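PDB 5MUA: ricin B-related lectin from Polyporus squamosus, which binds galactose through a ricin-type beta-trefoil and carries a papain-like, calcium-binding protease domain, here in complex with the inhibitor E-64. Local coordinates for residues L235-M239 with Y250-V254; Q147-Q151 with R256-S260; R63-G68 with N226-F232. All blocks are in the same frame, centred on the assembly; numbering follows the deposited sequence.

Interaction 1. Residues L235-M239 with Y250-V254; sequences LCGLM and YNWFV
Gly237-Met239 and Tyr250-Val254 run antiparallel, with strand axes 137° apart and 4.5 Å at closest approach, and Gly237 and Met239 each form a hydrogen-bonded pair, with Trp252 and Tyr250 respectively. They are the two arms of a beta hairpin, strands 233-243 and 246-255, in the papain-like domain. Gly237 N donates to Trp252 O at 2.8 Å, and Met239 and Tyr250 exchange a reciprocal pair of bonds. Gly237 O takes two donors from opposite faces of its carbonyl plane: Trp252 N, well above that plane, and Asn251 ND2 at 3.0 Å, with Gly237 O lying in the plane of the Asn251 amide; the second hydrogen bond of ND2 goes to Ala212 O of helix 208-226. On the other side of the hairpin the Trp252 indole folds back over the partner strand, its CG tucked between backbone N and carbonyl carbon (chi1 62°). Gly237 CA lies against one face of the five-membered ring, 3.4 Å from its centroid, and the methyl CE of Met239 lies over the opposite face at 3.9 Å. Met239 CB meanwhile sits over the Tyr250 ring, with SD oblique to that ring in a Met-aromatic contact. Leu160 of helix 153-162 and Phe264 of the next strand pack against Met239 and Trp252. Near the start of the hairpin, Cys236 SG approaches Phe253 CZ at 3.8 Å, and Leu235 CD2 meets Val254 CG2 at 3.7 Å, crossing at about a right angle. At the indole edge, Trp252 NE1 makes a weak bond to Leu238 O, 3.2 Å long.

Interaction 2. Residues Q147-Q151 with R256-S260; sequences QKLSQ and RGNFS
Gln151 lays its carboxamide almost flat on the Phe259 ring, the two planes only 13° apart, with NE2 3.4 Å from Phe259 CD2. Gln151 CG, anti to the carbonyl carbon (chi1 -67°), lies over the same ring; the bend at chi2 (-76°) then swings CD and the carboxamide round, so that the amide stacks and NE2 donates to the carbonyl O of its neighbour Ser150, 2.9 Å away, nearly in the amide plane. The amide is thus fixed in rotation, and its other end, OE1, is linked to Phe259 O through a water that donates to both. At the ring's edge, in its plane, Lys148 O comes to 3.3 Å from Phe259 CZ, while the Lys148 side chain, bent at chi3, passes its CE near Phe259 CE2 and ends at Gln4. The contact joins the strand leaving the beta-trefoil, 144-152, to the turn between strands 246-255 and 261-266 of the papain-like domain, so it lies at the interface of the two domains. Within that turn Asn258 OD1 accepts from Ser260 N, forming an Asx turn. Arg256 reaches across to Leu149, its guanidinium under the methyl CD2, which lies 3.6 Å above the plane toward the rim; Arg256 NE donates to Val181 O and NH1 bonds with Tyr10 OH. A second water bridges the backbones, donating to Lys148 O and to Arg256 O and accepting from Gln147 NE2 at 2.9 Å.

Interaction 3. Residues R63-G68 with N226-F232; sequences RNAFAG and NFKANGF
The Arg63 guanidinium carries Ala229 CA over the centre of one face, 3.6 Å above the plane, while Gly68 O, Asn230 OD1 and a water lie at its edge, in plane. This is the seam between the two domains, where the turn after strand 59-64 of the beta-trefoil meets the loop that follows helix 208-226 of the papain-like domain. Arg63 runs extended from CG to NE, a shape that lets NE donate to Gly68 O at 2.8 Å, almost straight (171°), and so ties its own turn together. NH1 donates to the water, which in turn donates to Asn230 O, and NH1 comes within 3.0 Å of Asn230 OD1, whose amide stands nearly perpendicular to the guanidinium. The Phe227 ring presents its edge to the trefoil turn, where Phe66 N lies in plane, and Asn226 CB rests on one of its faces; Ala65 CB packs against both Phe227 (CD1) and Phe232 (CZ). Asn64 OD1 receives Ala67 N along a lone pair, an Asx motif that shapes the turn. Its carbonyls then serve the other domain: Ala65 O accepts from Ala229 N at 3.1 Å. The second subunit adds to the loop, Arg202 of that subunit bonding Phe227 O. The second cross-domain backbone bond runs from Lys228 N to Phe66 O, 2.9 Å long, with the donor 40° out of the carbonyl plane.

From the N terminus, the chain first passes the trefoil turn 63-68 and then the last trefoil strand at 147-151, before helix 153-162 leads on toward the papain-like domain. Interaction 3 closes when 226-232 returns to the first of these. Interaction 1 opens directly afterwards, at 235, and closes at 250-254, within one hairpin. Interaction 2 closes at 256-260, so its loop encloses interaction 1 and crosses that of interaction 3. Interactions 2 and 3 thus join the two domains at separate points, with centres 18 Å apart, whereas interaction 1 lies within the protease domain. It touches interaction 2 where Val254 CB meets Phe259 O at 3.5 Å.

Interaction 1. Residues L235-M239 with Y250-V254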
# COMPACT_ATOMS: atom_id res chain seq x y z
N LEU B 235 -3.67 -1.42 12.92
CA LEU B 235 -2.23 -1.66 12.97
C LEU B 235 -1.79 -2.66 11.93
O LEU B 235 -2.23 -3.77 11.95
CB LEU B 235 -1.77 -2.16 14.35
CG LEU B 235 -0.24 -2.37 14.47
CD1 LEU B 235 0.58 -1.12 14.15
CD2 LEU B 235 0.10 -2.92 15.82
N CYS B 236 -0.96 -2.21 10.98
CA CYS B 236 -0.34 -3.14 10.06
C CYS B 236 1.02 -2.55 9.74
O CYS B 236 1.12 -1.62 8.99
CB CYS B 236 -1.16 -3.30 8.77
SG CYS B 236 -0.38 -4.47 7.61
N GLY B 237 2.04 -3.10 10.33
CA GLY B 237 3.41 -2.61 10.12
C GLY B 237 4.05 -3.08 8.82
O GLY B 237 3.74 -4.17 8.32
N LEU B 238 4.90 -2.22 8.33
CA LEU B 238 5.86 -2.52 7.23
C LEU B 238 7.26 -2.48 7.83
O LEU B 238 7.57 -1.56 8.63
CB LEU B 238 5.74 -1.51 6.11
CG LEU B 238 6.74 -1.61 4.94
CD1 LEU B 238 6.57 -2.96 4.25
CD2 LEU B 238 6.42 -0.54 3.94
N MET B 239 8.10 -3.49 7.50
CA MET B 239 9.48 -3.48 7.91
C MET B 239 10.36 -3.87 6.69
O MET B 239 9.96 -4.64 5.88
CB MET B 239 9.74 -4.52 9.05
CG MET B 239 9.96 -3.87 10.36
SD MET B 239 10.09 -5.22 11.53
CE MET B 239 9.76 -4.15 12.92
N TYR B 250 8.68 -7.22 4.87
CA TYR B 250 7.67 -8.08 5.52
C TYR B 250 6.82 -7.19 6.40
O TYR B 250 7.05 -5.95 6.49
CB TYR B 250 8.32 -9.24 6.38
CG TYR B 250 9.50 -8.79 7.20
CD1 TYR B 250 10.76 -8.56 6.60
CD2 TYR B 250 9.39 -8.52 8.55
CE1 TYR B 250 11.84 -8.08 7.32
CE2 TYR B 250 10.48 -8.03 9.30
CZ TYR B 250 11.71 -7.83 8.70
OH TYR B 250 12.77 -7.36 9.43
N ASN B 251 5.79 -7.79 6.95
CA ASN B 251 4.85 -7.02 7.76
C ASN B 251 4.95 -7.44 9.25
O ASN B 251 5.59 -8.43 9.60
CB ASN B 251 3.43 -7.22 7.25
CG ASN B 251 3.25 -6.72 5.81
OD1 ASN B 251 3.14 -7.50 4.87
ND2 ASN B 251 3.22 -5.43 5.67
N TRP B 252 4.28 -6.69 10.12
CA TRP B 252 4.36 -6.94 11.53
C TRP B 252 3.17 -6.36 12.26
O TRP B 252 2.51 -5.41 11.78
CB TRP B 252 5.61 -6.42 12.14
CG TRP B 252 5.81 -4.90 12.06
CD1 TRP B 252 6.42 -4.21 11.04
CD2 TRP B 252 5.47 -3.93 13.05
NE1 TRP B 252 6.44 -2.85 11.34
CE2 TRP B 252 5.89 -2.67 12.58
CE3 TRP B 252 4.81 -4.00 14.29
CZ2 TRP B 252 5.64 -1.50 13.27
CZ3 TRP B 252 4.62 -2.83 14.99
CH2 TRP B 252 5.04 -1.61 14.50
N PHE B 253 2.96 -6.91 13.44
CA PHE B 253 1.78 -6.66 14.22
C PHE B 253 2.14 -6.81 15.71
O PHE B 253 3.24 -7.31 16.09
CB PHE B 253 0.72 -7.74 13.90
CG PHE B 253 0.23 -7.71 12.47
CD1 PHE B 253 -0.73 -6.78 12.08
CD2 PHE B 253 0.70 -8.59 11.55
CE1 PHE B 253 -1.13 -6.68 10.74
CE2 PHE B 253 0.27 -8.55 10.22
CZ PHE B 253 -0.65 -7.59 9.82
N VAL B 254 1.17 -6.43 16.54
CA VAL B 254 1.24 -6.82 17.96
C VAL B 254 0.09 -7.72 18.21
O VAL B 254 -0.87 -7.76 17.46
CB VAL B 254 1.34 -5.64 18.97
CG1 VAL B 254 2.49 -4.73 18.64
CG2 VAL B 254 0.09 -4.81 19.03

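Interaction 2. Residues Q147-Q151 with R256-S260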
# COMPACT_ATOMS: atom_id res chain seq x y z
N GLN B 147 -12.39 -5.28 27.80
CA GLN B 147 -11.12 -5.79 27.35
C GLN B 147 -10.60 -4.83 26.29
O GLN B 147 -11.25 -4.66 25.31
CB GLN B 147 -11.31 -7.19 26.77
CG GLN B 147 -10.00 -7.63 26.15
CD GLN B 147 -10.01 -9.00 25.55
OE1 GLN B 147 -10.93 -9.77 25.71
NE2 GLN B 147 -8.97 -9.27 24.80
N LYS B 148 -9.44 -4.22 26.53
CA LYS B 148 -8.88 -3.23 25.60
C LYS B 148 -8.31 -3.96 24.42
O LYS B 148 -7.61 -4.94 24.58
CB LYS B 148 -7.78 -2.43 26.25
CG LYS B 148 -7.41 -1.21 25.40
CD LYS B 148 -6.43 -0.29 26.11
CE LYS B 148 -5.06 -0.98 26.32
NZ LYS B 148 -4.12 -0.04 26.99
N LEU B 149 -8.65 -3.50 23.23
CA LEU B 149 -8.21 -4.10 21.98
C LEU B 149 -7.37 -3.12 21.19
O LEU B 149 -7.01 -3.43 20.03
CB LEU B 149 -9.44 -4.50 21.19
CG LEU B 149 -10.40 -5.39 21.98
CD1 LEU B 149 -11.61 -5.65 21.16
CD2 LEU B 149 -9.79 -6.73 22.37
N SER B 150 -7.14 -1.93 21.70
CA SER B 150 -6.40 -0.85 21.02
C SER B 150 -5.08 -0.53 21.70
O SER B 150 -4.85 -0.90 22.85
CB SER B 150 -7.23 0.46 21.00
OG SER B 150 -7.68 0.78 22.28
N GLN B 151 -4.19 0.13 20.94
CA GLN B 151 -2.95 0.67 21.39
C GLN B 151 -2.81 2.05 20.80
O GLN B 151 -3.24 2.27 19.69
CB GLN B 151 -1.78 -0.18 20.93
CG GLN B 151 -1.76 -1.52 21.56
CD GLN B 151 -1.26 -1.44 23.00
OE1 GLN B 151 -0.05 -1.45 23.25
NE2 GLN B 151 -2.18 -1.31 23.95
N ARG B 256 -3.01 -9.47 20.26
CA ARG B 256 -4.04 -9.24 21.26
C ARG B 256 -3.83 -9.81 22.62
O ARG B 256 -4.15 -9.15 23.60
CB ARG B 256 -5.38 -9.64 20.76
CG ARG B 256 -6.10 -8.36 20.44
CD ARG B 256 -7.43 -8.72 20.07
NE ARG B 256 -7.96 -7.87 19.05
CZ ARG B 256 -9.19 -8.03 18.63
NH1 ARG B 256 -9.96 -8.95 19.27
NH2 ARG B 256 -9.67 -7.24 17.68
N GLY B 257 -3.26 -11.00 22.69
CA GLY B 257 -2.99 -11.63 24.03
C GLY B 257 -1.84 -11.00 24.74
O GLY B 257 -1.66 -11.18 25.95
N ASN B 258 -1.00 -10.25 24.02
CA ASN B 258 0.11 -9.59 24.65
C ASN B 258 0.62 -8.49 23.76
O ASN B 258 1.38 -8.75 22.80
CB ASN B 258 1.26 -10.57 24.91
CG ASN B 258 2.41 -9.92 25.65
OD1 ASN B 258 2.54 -8.69 25.82
ND2 ASN B 258 3.27 -10.78 26.13
N PHE B 259 0.28 -7.26 24.13
CA PHE B 259 0.48 -6.16 23.22
C PHE B 259 1.97 -5.82 23.12
O PHE B 259 2.32 -5.07 22.24
CB PHE B 259 -0.24 -4.93 23.71
CG PHE B 259 -1.73 -5.01 23.66
CD1 PHE B 259 -2.39 -5.32 22.49
CD2 PHE B 259 -2.49 -4.60 24.77
CE1 PHE B 259 -3.78 -5.32 22.41
CE2 PHE B 259 -3.87 -4.59 24.70
CZ PHE B 259 -4.52 -4.95 23.52
N SER B 260 2.79 -6.34 24.01
CA SER B 260 4.25 -6.11 23.96
C SER B 260 4.94 -7.07 23.01
O SER B 260 6.11 -6.91 22.72
CB SER B 260 4.86 -6.25 25.35
OG SER B 260 4.44 -5.20 26.15
O HOH W 1 -6.70 -7.69 24.08
O HOH W 2 1.99 -2.36 21.65

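Interaction 3. Residues R63-G68 with N226-F232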
# COMPACT_ATOMS: atom_id res chain seq x y z
N ARG B 63 -19.21 4.28 20.82
CA ARG B 63 -19.56 4.18 19.38
C ARG B 63 -19.28 2.82 18.83
O ARG B 63 -18.23 2.25 19.10
CB ARG B 63 -18.73 5.24 18.63
CG ARG B 63 -19.17 5.47 17.22
CD ARG B 63 -18.28 6.47 16.47
NE ARG B 63 -18.97 6.82 15.26
CZ ARG B 63 -18.51 7.66 14.35
NH1 ARG B 63 -17.30 8.21 14.47
NH2 ARG B 63 -19.28 7.94 13.33
N ASN B 64 -20.19 2.31 18.02
CA ASN B 64 -19.99 1.01 17.38
C ASN B 64 -18.98 1.21 16.24
O ASN B 64 -19.21 2.01 15.36
CB ASN B 64 -21.32 0.44 16.90
CG ASN B 64 -21.21 -1.00 16.51
OD1 ASN B 64 -21.13 -1.31 15.34
ND2 ASN B 64 -21.20 -1.90 17.50
N ALA B 65 -17.81 0.58 16.31
CA ALA B 65 -16.74 0.88 15.31
C ALA B 65 -17.30 0.48 13.93
O ALA B 65 -17.03 1.19 12.94
CB ALA B 65 -15.45 0.11 15.60
N PHE B 66 -18.00 -0.66 13.86
CA PHE B 66 -18.49 -1.20 12.61
C PHE B 66 -19.57 -0.29 12.02
O PHE B 66 -19.41 0.23 10.94
CB PHE B 66 -18.99 -2.64 12.80
CG PHE B 66 -19.57 -3.28 11.55
CD1 PHE B 66 -18.74 -3.74 10.55
CD2 PHE B 66 -20.96 -3.36 11.37
CE1 PHE B 66 -19.29 -4.30 9.39
CE2 PHE B 66 -21.52 -3.91 10.22
CZ PHE B 66 -20.67 -4.40 9.24
N ALA B 67 -20.67 -0.08 12.76
CA ALA B 67 -21.87 0.57 12.23
C ALA B 67 -21.79 2.09 12.28
O ALA B 67 -22.55 2.76 11.57
CB ALA B 67 -23.13 0.10 12.95
N GLY B 68 -20.88 2.62 13.06
CA GLY B 68 -20.74 4.07 13.26
C GLY B 68 -21.73 4.69 14.23
O GLY B 68 -21.54 5.85 14.65
N ASN B 226 -14.86 -1.57 6.17
CA ASN B 226 -15.66 -2.25 7.18
C ASN B 226 -15.96 -1.46 8.42
O ASN B 226 -16.75 -1.95 9.24
CB ASN B 226 -14.91 -3.48 7.60
CG ASN B 226 -15.05 -4.59 6.62
OD1 ASN B 226 -16.04 -5.30 6.67
ND2 ASN B 226 -14.03 -4.81 5.77
N PHE B 227 -15.35 -0.30 8.63
CA PHE B 227 -15.64 0.49 9.83
C PHE B 227 -16.20 1.85 9.47
O PHE B 227 -15.54 2.63 8.78
CB PHE B 227 -14.44 0.62 10.72
CG PHE B 227 -13.93 -0.71 11.21
CD1 PHE B 227 -14.55 -1.36 12.24
CD2 PHE B 227 -12.85 -1.32 10.66
CE1 PHE B 227 -14.08 -2.56 12.71
CE2 PHE B 227 -12.37 -2.56 11.11
CZ PHE B 227 -13.01 -3.17 12.13
N LYS B 228 -17.42 2.10 9.90
CA LYS B 228 -18.07 3.41 9.63
C LYS B 228 -17.69 4.48 10.62
O LYS B 228 -17.82 5.69 10.37
CB LYS B 228 -19.57 3.26 9.46
CG LYS B 228 -19.96 2.40 8.24
CD LYS B 228 -21.38 1.82 8.29
CE LYS B 228 -22.49 2.88 8.47
NZ LYS B 228 -22.88 3.62 7.23
N ALA B 229 -17.17 4.08 11.77
CA ALA B 229 -16.60 5.07 12.73
C ALA B 229 -15.28 5.58 12.17
O ALA B 229 -14.66 4.91 11.36
CB ALA B 229 -16.37 4.38 14.09
N ASN B 230 -14.91 6.78 12.55
CA ASN B 230 -13.57 7.28 12.34
C ASN B 230 -12.77 7.34 13.67
O ASN B 230 -13.25 6.84 14.70
CB ASN B 230 -13.74 8.63 11.67
CG ASN B 230 -14.26 9.64 12.58
OD1 ASN B 230 -14.56 9.34 13.76
ND2 ASN B 230 -14.32 10.91 12.11
N GLY B 231 -11.57 7.91 13.63
CA GLY B 231 -10.84 8.19 14.82
C GLY B 231 -9.96 7.09 15.34
O GLY B 231 -9.47 7.17 16.47
N PHE B 232 -9.71 6.07 14.51
CA PHE B 232 -8.69 5.06 14.79
C PHE B 232 -8.23 4.47 13.44
O PHE B 232 -8.89 4.68 12.39
CB PHE B 232 -9.25 3.90 15.62
CG PHE B 232 -10.27 3.07 14.90
CD1 PHE B 232 -11.59 3.52 14.68
CD2 PHE B 232 -9.98 1.78 14.50
CE1 PHE B 232 -12.52 2.70 14.00
CE2 PHE B 232 -10.93 0.99 13.86
CZ PHE B 232 -12.19 1.45 13.60
O HOH W 3 -15.25 8.06 16.33